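PDB 2P6C: aq_2013 protein from Aquifex aeolicus, which is of unknown function but belongs to the YjbQ (UPF0047) family and assembles as a trimer. Local coordinates for residues A3-L8 / R129-I134; R16-I21 / E61-W66; S32-G37 / L102-G107; V50-D55 / Q115-A120. All blocks are in the same frame, centred on the assembly; numbering follows the deposited sequence.

Contact 1. Residues A3-L8 / R129-I134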
# COMPACT_ATOMS: atom_id res chain seq x y z
N ALA A 3 21.50 -7.29 -3.83
CA ALA A 3 20.22 -7.09 -4.52
C ALA A 3 19.93 -8.39 -5.26
O ALA A 3 20.84 -9.03 -5.80
CB ALA A 3 20.32 -5.93 -5.48
N TYR A 4 18.66 -8.76 -5.30
CA TYR A 4 18.26 -10.00 -5.92
C TYR A 4 16.90 -9.80 -6.58
O TYR A 4 16.00 -9.23 -5.96
CB TYR A 4 18.19 -11.06 -4.82
CG TYR A 4 17.81 -12.40 -5.34
CD1 TYR A 4 18.75 -13.22 -5.94
CD2 TYR A 4 16.47 -12.81 -5.34
CE1 TYR A 4 18.39 -14.40 -6.56
CE2 TYR A 4 16.09 -14.00 -5.97
CZ TYR A 4 17.06 -14.79 -6.58
OH TYR A 4 16.73 -15.92 -7.29
N THR A 5 16.77 -10.24 -7.82
CA THR A 5 15.52 -10.09 -8.54
C THR A 5 15.03 -11.42 -9.07
O THR A 5 15.83 -12.25 -9.51
CB THR A 5 15.70 -9.13 -9.72
OG1 THR A 5 16.29 -7.91 -9.25
CG2 THR A 5 14.36 -8.81 -10.36
N LYS A 6 13.72 -11.64 -8.99
CA LYS A 6 13.10 -12.88 -9.47
C LYS A 6 11.67 -12.57 -9.87
O LYS A 6 10.95 -11.87 -9.15
CB LYS A 6 13.12 -13.96 -8.39
CG LYS A 6 12.51 -15.29 -8.82
CD LYS A 6 13.48 -16.14 -9.64
CE LYS A 6 13.02 -17.59 -9.75
NZ LYS A 6 12.95 -18.27 -8.42
N TYR A 7 11.25 -13.09 -11.02
CA TYR A 7 9.89 -12.89 -11.51
C TYR A 7 9.09 -14.19 -11.45
O TYR A 7 9.58 -15.25 -11.85
CB TYR A 7 9.90 -12.38 -12.96
CG TYR A 7 10.69 -11.11 -13.17
CD1 TYR A 7 12.08 -11.14 -13.27
CD2 TYR A 7 10.05 -9.87 -13.26
CE1 TYR A 7 12.82 -9.98 -13.45
CE2 TYR A 7 10.78 -8.70 -13.44
CZ TYR A 7 12.16 -8.76 -13.53
OH TYR A 7 12.89 -7.60 -13.69
N LEU A 8 7.87 -14.10 -10.95
CA LEU A 8 7.00 -15.26 -10.87
C LEU A 8 5.95 -15.08 -11.95
O LEU A 8 5.39 -13.99 -12.12
CB LEU A 8 6.36 -15.35 -9.49
CG LEU A 8 7.32 -15.42 -8.31
CD1 LEU A 8 6.52 -15.56 -7.02
CD2 LEU A 8 8.29 -16.58 -8.47
N ARG A 129 3.00 -11.58 -14.64
CA ARG A 129 4.09 -11.75 -13.70
C ARG A 129 4.00 -10.93 -12.42
O ARG A 129 3.33 -9.89 -12.34
CB ARG A 129 5.43 -11.43 -14.38
CG ARG A 129 5.72 -12.12 -15.72
CD ARG A 129 7.08 -11.62 -16.22
NE ARG A 129 6.97 -10.19 -16.51
CZ ARG A 129 7.98 -9.33 -16.58
NH1 ARG A 129 9.25 -9.70 -16.39
NH2 ARG A 129 7.71 -8.06 -16.87
N VAL A 130 4.71 -11.43 -11.41
CA VAL A 130 4.89 -10.80 -10.12
C VAL A 130 6.39 -10.62 -9.97
O VAL A 130 7.14 -11.54 -10.30
CB VAL A 130 4.41 -11.74 -9.01
CG1 VAL A 130 5.04 -11.32 -7.68
CG2 VAL A 130 2.89 -11.74 -8.87
N VAL A 131 6.84 -9.41 -9.55
CA VAL A 131 8.29 -9.19 -9.29
C VAL A 131 8.59 -9.27 -7.83
O VAL A 131 7.82 -8.82 -6.98
CB VAL A 131 8.82 -7.85 -9.90
CG1 VAL A 131 8.02 -6.64 -9.41
CG2 VAL A 131 10.27 -7.64 -9.50
N ILE A 132 9.72 -9.95 -7.54
CA ILE A 132 10.31 -9.98 -6.20
C ILE A 132 11.63 -9.24 -6.25
O ILE A 132 12.53 -9.60 -6.96
CB ILE A 132 10.60 -11.43 -5.77
CG1 ILE A 132 9.30 -12.23 -5.70
CG2 ILE A 132 11.22 -11.43 -4.35
CD1 ILE A 132 9.54 -13.74 -5.58
N LYS A 133 11.70 -8.15 -5.49
CA LYS A 133 12.94 -7.41 -5.48
C LYS A 133 13.43 -7.26 -4.05
O LYS A 133 12.76 -6.73 -3.18
CB LYS A 133 12.66 -6.02 -6.08
CG LYS A 133 13.95 -5.25 -6.35
CD LYS A 133 14.77 -5.87 -7.48
CE LYS A 133 15.67 -4.84 -8.17
NZ LYS A 133 16.05 -5.33 -9.50
N ILE A 134 14.64 -7.84 -3.85
CA ILE A 134 15.26 -7.84 -2.52
C ILE A 134 16.54 -7.02 -2.50
O ILE A 134 17.36 -7.07 -3.41
CB ILE A 134 15.60 -9.30 -2.17
CG1 ILE A 134 14.29 -10.09 -2.02
CG2 ILE A 134 16.35 -9.31 -0.81
CD1 ILE A 134 14.39 -11.61 -1.84
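Lys133 and Thr5 face each other in a non-hydrogen-bonded pair of two antiparallel strands, 3-8 and 129-134, and the lysine chain slants across to the threonine hydroxyl. Its CB leaves the sheet on the face it shares with Thr5, Tyr7 and Val131, with CG anti to the backbone N (chi1 -170°). A bend at chi2 (68°) turns CD toward the other strand, where it lies 3.1 Å from Thr5 OG1. CE stays beside the same oxygen, and NZ donates a 2.6 Å hydrogen bond to Thr5 OG1. The ammonium does not stop there: it also makes a salt bridge to Glu36 of the second subunit and a hydrogen bond to Thr105 of that subunit, which probably favours its charged form.

Further along this face, the Tyr7 ring lies side by side with Val131, CE2 to CG2 4.1 Å. Arg129 and Tyr7 cross at a slant, their flat groups 11° apart, and NH1 nears the CD2 and CE2 side of the ring, coming within 3.2 Å of Tyr7 CD2. The phenol oxygen of Tyr7 is hydrogen-bonded to Asp110 of the second subunit. On the reverse face, Leu8 CD1 meets Ile132 CD1 at 3.8 Å, and Tyr4 CB rests against Ile134 CB at 4.1 Å; helix 22-32 covers this side.

Paired backbone bonds link Tyr4 with Ile134, Lys6 with Ile132 and Leu8 with Val130. The arrangement is that of an antiparallel sheet edge joining the N- and C-terminal strands, with one face turned to a helix and the other to a neighbouring subunit.

Contact 2. Residues R16-I21 / E61-W66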
# COMPACT_ATOMS: atom_id res chain seq x y z
N ARG A 16 -10.58 -15.28 -11.91
CA ARG A 16 -10.30 -14.83 -10.54
C ARG A 16 -9.80 -16.00 -9.72
O ARG A 16 -10.40 -17.07 -9.72
CB ARG A 16 -11.57 -14.29 -9.88
CG ARG A 16 -12.15 -13.06 -10.54
CD ARG A 16 -13.51 -12.71 -9.93
NE ARG A 16 -14.10 -11.54 -10.57
CZ ARG A 16 -15.37 -11.18 -10.42
NH1 ARG A 16 -16.18 -11.90 -9.65
NH2 ARG A 16 -15.84 -10.11 -11.04
N GLU A 17 -8.70 -15.79 -9.00
CA GLU A 17 -8.14 -16.86 -8.20
C GLU A 17 -7.15 -16.33 -7.18
O GLU A 17 -6.54 -15.28 -7.38
CB GLU A 17 -7.44 -17.85 -9.13
CG GLU A 17 -7.36 -19.27 -8.61
CD GLU A 17 -6.86 -20.24 -9.67
OE1 GLU A 17 -7.22 -20.05 -10.85
OE2 GLU A 17 -6.12 -21.18 -9.33
N LEU A 18 -7.00 -17.06 -6.08
CA LEU A 18 -6.15 -16.80 -4.94
C LEU A 18 -5.00 -17.77 -5.04
O LEU A 18 -5.16 -18.98 -4.91
CB LEU A 18 -6.96 -17.04 -3.64
CG LEU A 18 -6.58 -16.10 -2.47
CD1 LEU A 18 -6.03 -14.76 -2.94
CD2 LEU A 18 -7.78 -15.78 -1.57
N ILE A 19 -3.75 -17.37 -5.22
CA ILE A 19 -2.63 -18.32 -5.28
C ILE A 19 -1.58 -18.08 -4.20
O ILE A 19 -1.03 -16.98 -4.11
CB ILE A 19 -1.90 -18.23 -6.63
CG1 ILE A 19 -2.89 -18.31 -7.79
CG2 ILE A 19 -0.88 -19.36 -6.74
CD1 ILE A 19 -3.52 -19.67 -7.93
N ARG A 20 -1.29 -19.11 -3.41
CA ARG A 20 -0.28 -18.96 -2.38
C ARG A 20 1.09 -18.85 -3.01
O ARG A 20 1.48 -19.63 -3.87
CB ARG A 20 -0.33 -20.20 -1.49
CG ARG A 20 -1.48 -20.14 -0.49
CD ARG A 20 -1.44 -21.33 0.47
NE ARG A 20 -2.37 -21.10 1.57
CZ ARG A 20 -3.67 -21.33 1.33
NH1 ARG A 20 -4.07 -21.79 0.16
NH2 ARG A 20 -4.57 -21.00 2.26
N ILE A 21 1.84 -17.83 -2.60
CA ILE A 21 3.22 -17.65 -3.17
C ILE A 21 4.20 -17.40 -2.06
O ILE A 21 5.35 -17.03 -2.28
CB ILE A 21 3.35 -16.46 -4.18
CG1 ILE A 21 2.87 -15.17 -3.51
CG2 ILE A 21 2.45 -16.72 -5.41
CD1 ILE A 21 3.15 -13.93 -4.34
N GLU A 61 -13.58 -16.56 1.11
CA GLU A 61 -14.85 -16.34 0.44
C GLU A 61 -15.37 -14.95 0.75
O GLU A 61 -15.88 -14.24 -0.11
CB GLU A 61 -15.85 -17.39 0.94
CG GLU A 61 -17.29 -17.06 0.53
CD GLU A 61 -18.11 -18.33 0.43
OE1 GLU A 61 -17.63 -19.37 0.87
OE2 GLU A 61 -19.22 -18.28 -0.09
N ASP A 62 -15.22 -14.49 1.99
CA ASP A 62 -15.67 -13.14 2.34
C ASP A 62 -15.00 -12.07 1.47
O ASP A 62 -15.60 -11.08 1.10
CB ASP A 62 -15.39 -12.85 3.83
CG ASP A 62 -16.21 -13.74 4.76
OD1 ASP A 62 -17.39 -13.99 4.45
OD2 ASP A 62 -15.69 -14.14 5.80
N ILE A 63 -13.70 -12.26 1.18
CA ILE A 63 -12.99 -11.18 0.43
C ILE A 63 -13.53 -11.14 -1.03
O ILE A 63 -13.65 -10.09 -1.65
CB ILE A 63 -11.43 -11.20 0.56
CG1 ILE A 63 -10.82 -12.56 0.21
CG2 ILE A 63 -10.98 -10.89 2.03
CD1 ILE A 63 -9.43 -12.47 -0.43
N TRP A 64 -13.78 -12.30 -1.62
CA TRP A 64 -14.33 -12.22 -2.96
C TRP A 64 -15.70 -11.53 -2.95
O TRP A 64 -15.98 -10.69 -3.80
CB TRP A 64 -14.44 -13.62 -3.55
CG TRP A 64 -13.09 -14.14 -3.89
CD1 TRP A 64 -12.41 -15.18 -3.25
CD2 TRP A 64 -12.21 -13.65 -4.93
NE1 TRP A 64 -11.18 -15.41 -3.77
CE2 TRP A 64 -11.02 -14.43 -4.86
CE3 TRP A 64 -12.31 -12.66 -5.87
CZ2 TRP A 64 -9.98 -14.21 -5.73
CZ3 TRP A 64 -11.26 -12.43 -6.75
CH2 TRP A 64 -10.09 -13.21 -6.67
N GLU A 65 -16.54 -11.89 -1.99
CA GLU A 65 -17.87 -11.30 -1.91
C GLU A 65 -17.77 -9.76 -1.66
O GLU A 65 -18.47 -8.96 -2.27
CB GLU A 65 -18.69 -12.06 -0.82
CG GLU A 65 -18.90 -13.57 -1.16
CD GLU A 65 -19.74 -14.32 -0.10
OE1 GLU A 65 -19.75 -13.90 1.05
OE2 GLU A 65 -20.36 -15.32 -0.45
N TRP A 66 -16.84 -9.31 -0.74
CA TRP A 66 -16.62 -7.89 -0.44
C TRP A 66 -16.07 -7.12 -1.66
O TRP A 66 -16.52 -6.04 -2.02
CB TRP A 66 -15.61 -7.81 0.71
CG TRP A 66 -15.29 -6.41 1.12
CD1 TRP A 66 -16.14 -5.53 1.81
CD2 TRP A 66 -14.01 -5.75 1.01
NE1 TRP A 66 -15.52 -4.37 2.16
CE2 TRP A 66 -14.15 -4.48 1.65
CE3 TRP A 66 -12.80 -6.09 0.45
CZ2 TRP A 66 -13.08 -3.61 1.71
CZ3 TRP A 66 -11.73 -5.21 0.51
CH2 TRP A 66 -11.88 -3.96 1.14
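Trp64 reaches from helix 57-70 to the start of strand 17-20 and brings the six-membered part of its indole against Arg16 and Glu17. Its CG, anti to the carbonyl carbon (chi1 -73°), continues the course of CB toward the strand. Arg16 CB sits 3.7 Å from both CZ3 and CH2 of Trp64. Glu17 N is 3.7 Å from Trp64 CH2, while Glu17 O lies in the indole plane at its edge. On the inner side Leu18 CD2 touches Ile63 CD1 at 3.9 Å, the two side chains crossing at about a right angle, and Leu18 also packs on Phe118 and Ala120.

The looser side is that of the partly exposed Arg16. Its CG and CD continue past Trp64 CZ3 as the two side chains slide by in opposite directions, and the charged end leads away to salt bridges with Glu68 and Asp88.

An alanine in place of Trp64 would probably open a gap beside Arg16 CB and the Glu17 backbone and leave the arginine chain freer to move. With the segment axes 10.7 Å apart, this is a helix packed against the outer strand of an antiparallel sheet, one large aromatic side chain spanning the separation.

Contact 3. Residues S32-G37 / L102-G107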
# COMPACT_ATOMS: atom_id res chain seq x y z
N SER A 32 18.88 -15.15 -2.23
CA SER A 32 19.43 -13.79 -2.25
C SER A 32 20.58 -13.70 -1.26
O SER A 32 21.41 -12.80 -1.34
CB SER A 32 18.37 -12.77 -1.84
OG SER A 32 18.28 -12.67 -0.43
N GLU A 33 20.61 -14.64 -0.32
CA GLU A 33 21.62 -14.71 0.72
C GLU A 33 21.59 -13.47 1.63
O GLU A 33 22.48 -13.24 2.44
CB GLU A 33 22.99 -14.84 0.05
CG GLU A 33 23.19 -16.20 -0.61
CD GLU A 33 24.63 -16.36 -1.03
OE1 GLU A 33 25.16 -15.47 -1.67
OE2 GLU A 33 25.21 -17.40 -0.71
N VAL A 34 20.55 -12.65 1.51
CA VAL A 34 20.38 -11.44 2.32
C VAL A 34 20.08 -11.87 3.77
O VAL A 34 19.29 -12.77 4.03
CB VAL A 34 19.30 -10.45 1.71
CG1 VAL A 34 18.91 -9.40 2.75
CG2 VAL A 34 19.87 -9.75 0.49
N LYS A 35 20.79 -11.29 4.67
CA LYS A 35 20.59 -11.44 6.15
C LYS A 35 19.59 -10.45 6.63
O LYS A 35 18.69 -10.76 7.39
CB LYS A 35 21.85 -11.19 7.03
CG LYS A 35 22.72 -12.44 7.16
CD LYS A 35 24.04 -12.31 6.39
CE LYS A 35 24.90 -11.15 6.89
NZ LYS A 35 26.25 -11.27 6.36
N GLU A 36 19.68 -9.25 6.39
CA GLU A 36 18.84 -8.16 6.86
C GLU A 36 18.47 -7.30 5.65
O GLU A 36 19.35 -6.88 4.91
CB GLU A 36 19.61 -7.32 7.88
CG GLU A 36 20.15 -8.09 9.09
CD GLU A 36 19.05 -8.65 9.98
OE1 GLU A 36 18.00 -7.99 10.11
OE2 GLU A 36 19.25 -9.73 10.56
N GLY A 37 17.18 -7.06 5.44
CA GLY A 37 16.80 -6.24 4.31
C GLY A 37 15.32 -6.07 4.08
O GLY A 37 14.50 -6.29 4.97
N LEU A 102 8.03 -6.65 2.59
CA LEU A 102 8.30 -7.43 3.79
C LEU A 102 9.77 -7.31 4.25
O LEU A 102 10.69 -7.11 3.47
CB LEU A 102 7.94 -8.88 3.49
CG LEU A 102 6.42 -9.10 3.39
CD1 LEU A 102 6.05 -10.44 2.75
CD2 LEU A 102 5.74 -9.07 4.75
N PRO A 103 9.94 -7.40 5.59
CA PRO A 103 11.24 -7.40 6.23
C PRO A 103 11.95 -8.73 6.06
O PRO A 103 11.34 -9.78 5.93
CB PRO A 103 11.05 -7.17 7.72
CG PRO A 103 9.54 -7.20 8.02
CD PRO A 103 8.90 -7.51 6.59
N ILE A 104 13.29 -8.66 6.01
CA ILE A 104 14.07 -9.87 6.09
C ILE A 104 14.91 -9.76 7.34
O ILE A 104 15.72 -8.86 7.49
CB ILE A 104 14.98 -9.94 4.87
CG1 ILE A 104 14.17 -10.26 3.61
CG2 ILE A 104 16.03 -11.07 5.05
CD1 ILE A 104 14.99 -10.08 2.33
N THR A 105 14.72 -10.67 8.28
CA THR A 105 15.38 -10.62 9.57
C THR A 105 16.10 -11.94 9.85
O THR A 105 15.51 -13.00 9.89
CB THR A 105 14.32 -10.33 10.64
OG1 THR A 105 13.57 -9.17 10.25
CG2 THR A 105 14.99 -10.05 11.98
N ASN A 106 17.41 -11.89 10.07
CA ASN A 106 18.22 -13.07 10.35
C ASN A 106 18.05 -14.11 9.20
O ASN A 106 17.93 -15.31 9.43
CB ASN A 106 17.81 -13.65 11.74
CG ASN A 106 18.27 -12.77 12.92
OD1 ASN A 106 19.27 -12.07 12.86
ND2 ASN A 106 17.48 -12.84 14.01
N GLY A 107 18.08 -13.61 7.97
CA GLY A 107 18.00 -14.47 6.79
C GLY A 107 16.61 -15.12 6.59
O GLY A 107 16.46 -16.16 5.97
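Glu36 and Asn106 lie side by side and point the same way at the mouth of a turn, where the glutamate carboxylate reaches the backbone of segment 102-107. The CB of Glu36 starts away from that segment, but a bend at chi2 (-66°) turns CD back over it. OE2 accepts a 2.9 Å hydrogen bond from Asn106 N, the donor standing well above the carboxylate plane. The other oxygen, OE1, comes within 3.8 Å of Thr105 CA and forms a salt bridge with Lys133 of the third subunit, so the carboxylate joins an intrachain grip to a link between subunits. An alanine in place of Glu36 would probably leave Asn106 N without this acceptor and that lysine without its charged mate.

Lys35 and Glu36 both face Glu137, forming a classic beta bulge where the chain enters strand 37-43. Just beyond it, Gly37 and Ile104 make an antiparallel hydrogen-bonded pair, with Ile104 N to Gly37 O at 2.9 Å. Lys35 O also receives Gly107 N on a lone pair, at 3.0 Å. Gly107 has a positive phi of 70°, a backbone conformation that glycine adopts most readily.

On the inner side, Val34 and Ile104 cross at about a right angle. Val34 CG1 meets both CD1 and CG2 of Ile104 at 4.0 Å, and both residues pack on Ile134 of strand 128-136. An ST turn at the end of helix 22-32 precedes Val34: Ser32 OG accepts a 3.0 Å hydrogen bond from Val34 N and is itself hydrogen-bonded to Val29 O.

Contact 4. Residues V50-D55 / Q115-A120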
# COMPACT_ATOMS: atom_id res chain seq x y z
N VAL A 50 -0.54 -8.51 -5.42
CA VAL A 50 0.02 -9.23 -4.27
C VAL A 50 -0.49 -8.58 -3.01
O VAL A 50 -0.39 -7.38 -2.78
CB VAL A 50 1.56 -9.19 -4.26
CG1 VAL A 50 2.10 -9.93 -3.02
CG2 VAL A 50 2.12 -9.85 -5.50
N ILE A 51 -1.15 -9.46 -2.23
CA ILE A 51 -1.84 -9.11 -0.96
C ILE A 51 -1.32 -10.07 0.11
O ILE A 51 -0.86 -11.17 -0.17
CB ILE A 51 -3.44 -9.06 -1.03
CG1 ILE A 51 -3.98 -10.47 -1.31
CG2 ILE A 51 -3.89 -8.15 -2.18
CD1 ILE A 51 -5.50 -10.57 -1.09
N ILE A 52 -1.50 -9.64 1.36
CA ILE A 52 -1.27 -10.48 2.52
C ILE A 52 -2.57 -10.66 3.23
O ILE A 52 -3.23 -9.71 3.64
CB ILE A 52 -0.27 -9.80 3.47
CG1 ILE A 52 1.15 -9.92 2.91
CG2 ILE A 52 -0.29 -10.50 4.84
CD1 ILE A 52 2.17 -9.09 3.69
N GLN A 53 -3.01 -11.92 3.27
CA GLN A 53 -4.21 -12.36 3.96
C GLN A 53 -3.82 -13.50 4.87
O GLN A 53 -2.67 -13.80 5.03
CB GLN A 53 -5.16 -12.93 2.95
CG GLN A 53 -5.70 -11.83 2.08
CD GLN A 53 -6.62 -10.94 2.89
OE1 GLN A 53 -7.82 -11.14 2.96
NE2 GLN A 53 -6.02 -9.86 3.42
N ASP A 54 -4.81 -14.13 5.50
CA ASP A 54 -4.43 -15.40 6.09
C ASP A 54 -5.07 -16.57 5.34
O ASP A 54 -5.67 -16.40 4.30
CB ASP A 54 -4.71 -15.42 7.63
CG ASP A 54 -6.20 -15.47 7.99
OD1 ASP A 54 -6.97 -16.01 7.20
OD2 ASP A 54 -6.56 -15.00 9.07
N ASP A 55 -4.89 -17.78 5.87
CA ASP A 55 -5.31 -18.99 5.12
C ASP A 55 -6.78 -19.40 5.28
O ASP A 55 -7.32 -20.21 4.52
CB ASP A 55 -4.48 -20.16 5.60
CG ASP A 55 -3.05 -19.95 5.14
OD1 ASP A 55 -2.83 -19.79 3.94
OD2 ASP A 55 -2.18 -19.89 6.01
N GLN A 115 0.09 -14.41 8.82
CA GLN A 115 0.32 -13.78 7.51
C GLN A 115 0.72 -14.80 6.42
O GLN A 115 1.58 -15.65 6.61
CB GLN A 115 1.41 -12.72 7.67
CG GLN A 115 0.87 -11.41 8.26
CD GLN A 115 1.97 -10.37 8.30
OE1 GLN A 115 3.14 -10.64 8.51
NE2 GLN A 115 1.54 -9.11 8.07
N GLU A 116 0.11 -14.68 5.25
CA GLU A 116 0.42 -15.51 4.10
C GLU A 116 0.37 -14.57 2.89
O GLU A 116 -0.53 -13.73 2.80
CB GLU A 116 -0.61 -16.63 3.94
CG GLU A 116 -0.51 -17.41 2.62
CD GLU A 116 0.62 -18.43 2.61
OE1 GLU A 116 1.26 -18.64 3.67
OE2 GLU A 116 0.86 -19.04 1.55
N ILE A 117 1.32 -14.70 1.98
CA ILE A 117 1.35 -13.85 0.79
C ILE A 117 0.59 -14.54 -0.34
O ILE A 117 0.83 -15.71 -0.63
CB ILE A 117 2.79 -13.60 0.31
CG1 ILE A 117 3.64 -13.06 1.46
CG2 ILE A 117 2.79 -12.62 -0.86
CD1 ILE A 117 5.11 -12.93 1.10
N PHE A 118 -0.32 -13.82 -0.99
CA PHE A 118 -1.07 -14.39 -2.09
C PHE A 118 -0.96 -13.55 -3.34
O PHE A 118 -0.74 -12.34 -3.27
CB PHE A 118 -2.56 -14.49 -1.79
CG PHE A 118 -2.92 -15.48 -0.73
CD1 PHE A 118 -2.87 -15.13 0.61
CD2 PHE A 118 -3.37 -16.76 -1.08
CE1 PHE A 118 -3.27 -16.04 1.60
CE2 PHE A 118 -3.77 -17.66 -0.11
CZ PHE A 118 -3.72 -17.30 1.24
N TYR A 119 -1.10 -14.21 -4.49
CA TYR A 119 -1.20 -13.52 -5.76
C TYR A 119 -2.67 -13.57 -6.03
O TYR A 119 -3.23 -14.64 -6.18
CB TYR A 119 -0.46 -14.29 -6.88
CG TYR A 119 -0.74 -13.68 -8.25
CD1 TYR A 119 -0.38 -12.35 -8.52
CD2 TYR A 119 -1.37 -14.42 -9.26
CE1 TYR A 119 -0.63 -11.79 -9.77
CE2 TYR A 119 -1.62 -13.85 -10.51
CZ TYR A 119 -1.26 -12.54 -10.76
OH TYR A 119 -1.55 -11.95 -11.98
N ALA A 120 -3.30 -12.41 -5.97
CA ALA A 120 -4.73 -12.38 -6.17
C ALA A 120 -5.05 -11.97 -7.62
O ALA A 120 -4.92 -10.82 -8.03
CB ALA A 120 -5.32 -11.42 -5.13
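Val50 CG1 presses against Ile117 CG2 at 3.5 Å, the shortest apolar approach between segments 50-55 and 115-120. On the same face Ile52 sends CG2 to Gln115 CG at 3.7 Å. The CG1 branch of Ile52, anti to the carbonyl carbon (chi1 -76°), meets Ile117 CG1, which leaves CG2 anti to the backbone N for Gln115.

Ile51, Gln53, Glu116 and Phe118 occupy the reverse face. The Phe118 ring leans across to Gln53, with CE1 3.9 Å from Gln53 CB and 3.6 Å from Asp54 O. Its CZ approaches Asp55 OD1, carboxylate and ring planes being 62° apart, and Ile51 CD1 touches Ala120 CB at 4.1 Å.

These residues belong to an antiparallel three-stranded sheet in which strand 116-121 is central, flanked by 48-53 and 17-20. Paired backbone bonds join Ile51 with Phe118 and Gln53 with Glu116.

Farther out, Gln53 NE2 donates a 2.8 Å hydrogen bond to Ile52 O, which fixes the turn of its amide. Asp55 OD1 and Glu116 OE1 stand 4.3 Å apart, a pairing of like charges that the salt bridge from Arg20 to Asp55 would be expected to ease. His60 meets the Phe118 ring with planes at about 80° and donates to Asp54 O, while Leu46 of the third subunit packs on Ile52.

From the N terminus, strand 2-10 pairs at once with the C-terminal strand in contact 1, so nearly the whole chain forms one loop that encloses the other three contacts. Strand 17-20 then opens contact 2, closed by helix 57-70. Contact 3 starts after helix 22-32 and is completed at the end of strand 99-104; contact 4 joins strands 48-53 and 116-121. Contacts 2, 3 and 4 cross one another along the chain. Contacts 1 and 3 belong to the four-stranded sheet and meet at Ile134 and Tyr4, whereas contacts 2 and 4 share the three-stranded sheet. Val130 against Tyr119 and Leu102 against Ile117 pack the two sheets together.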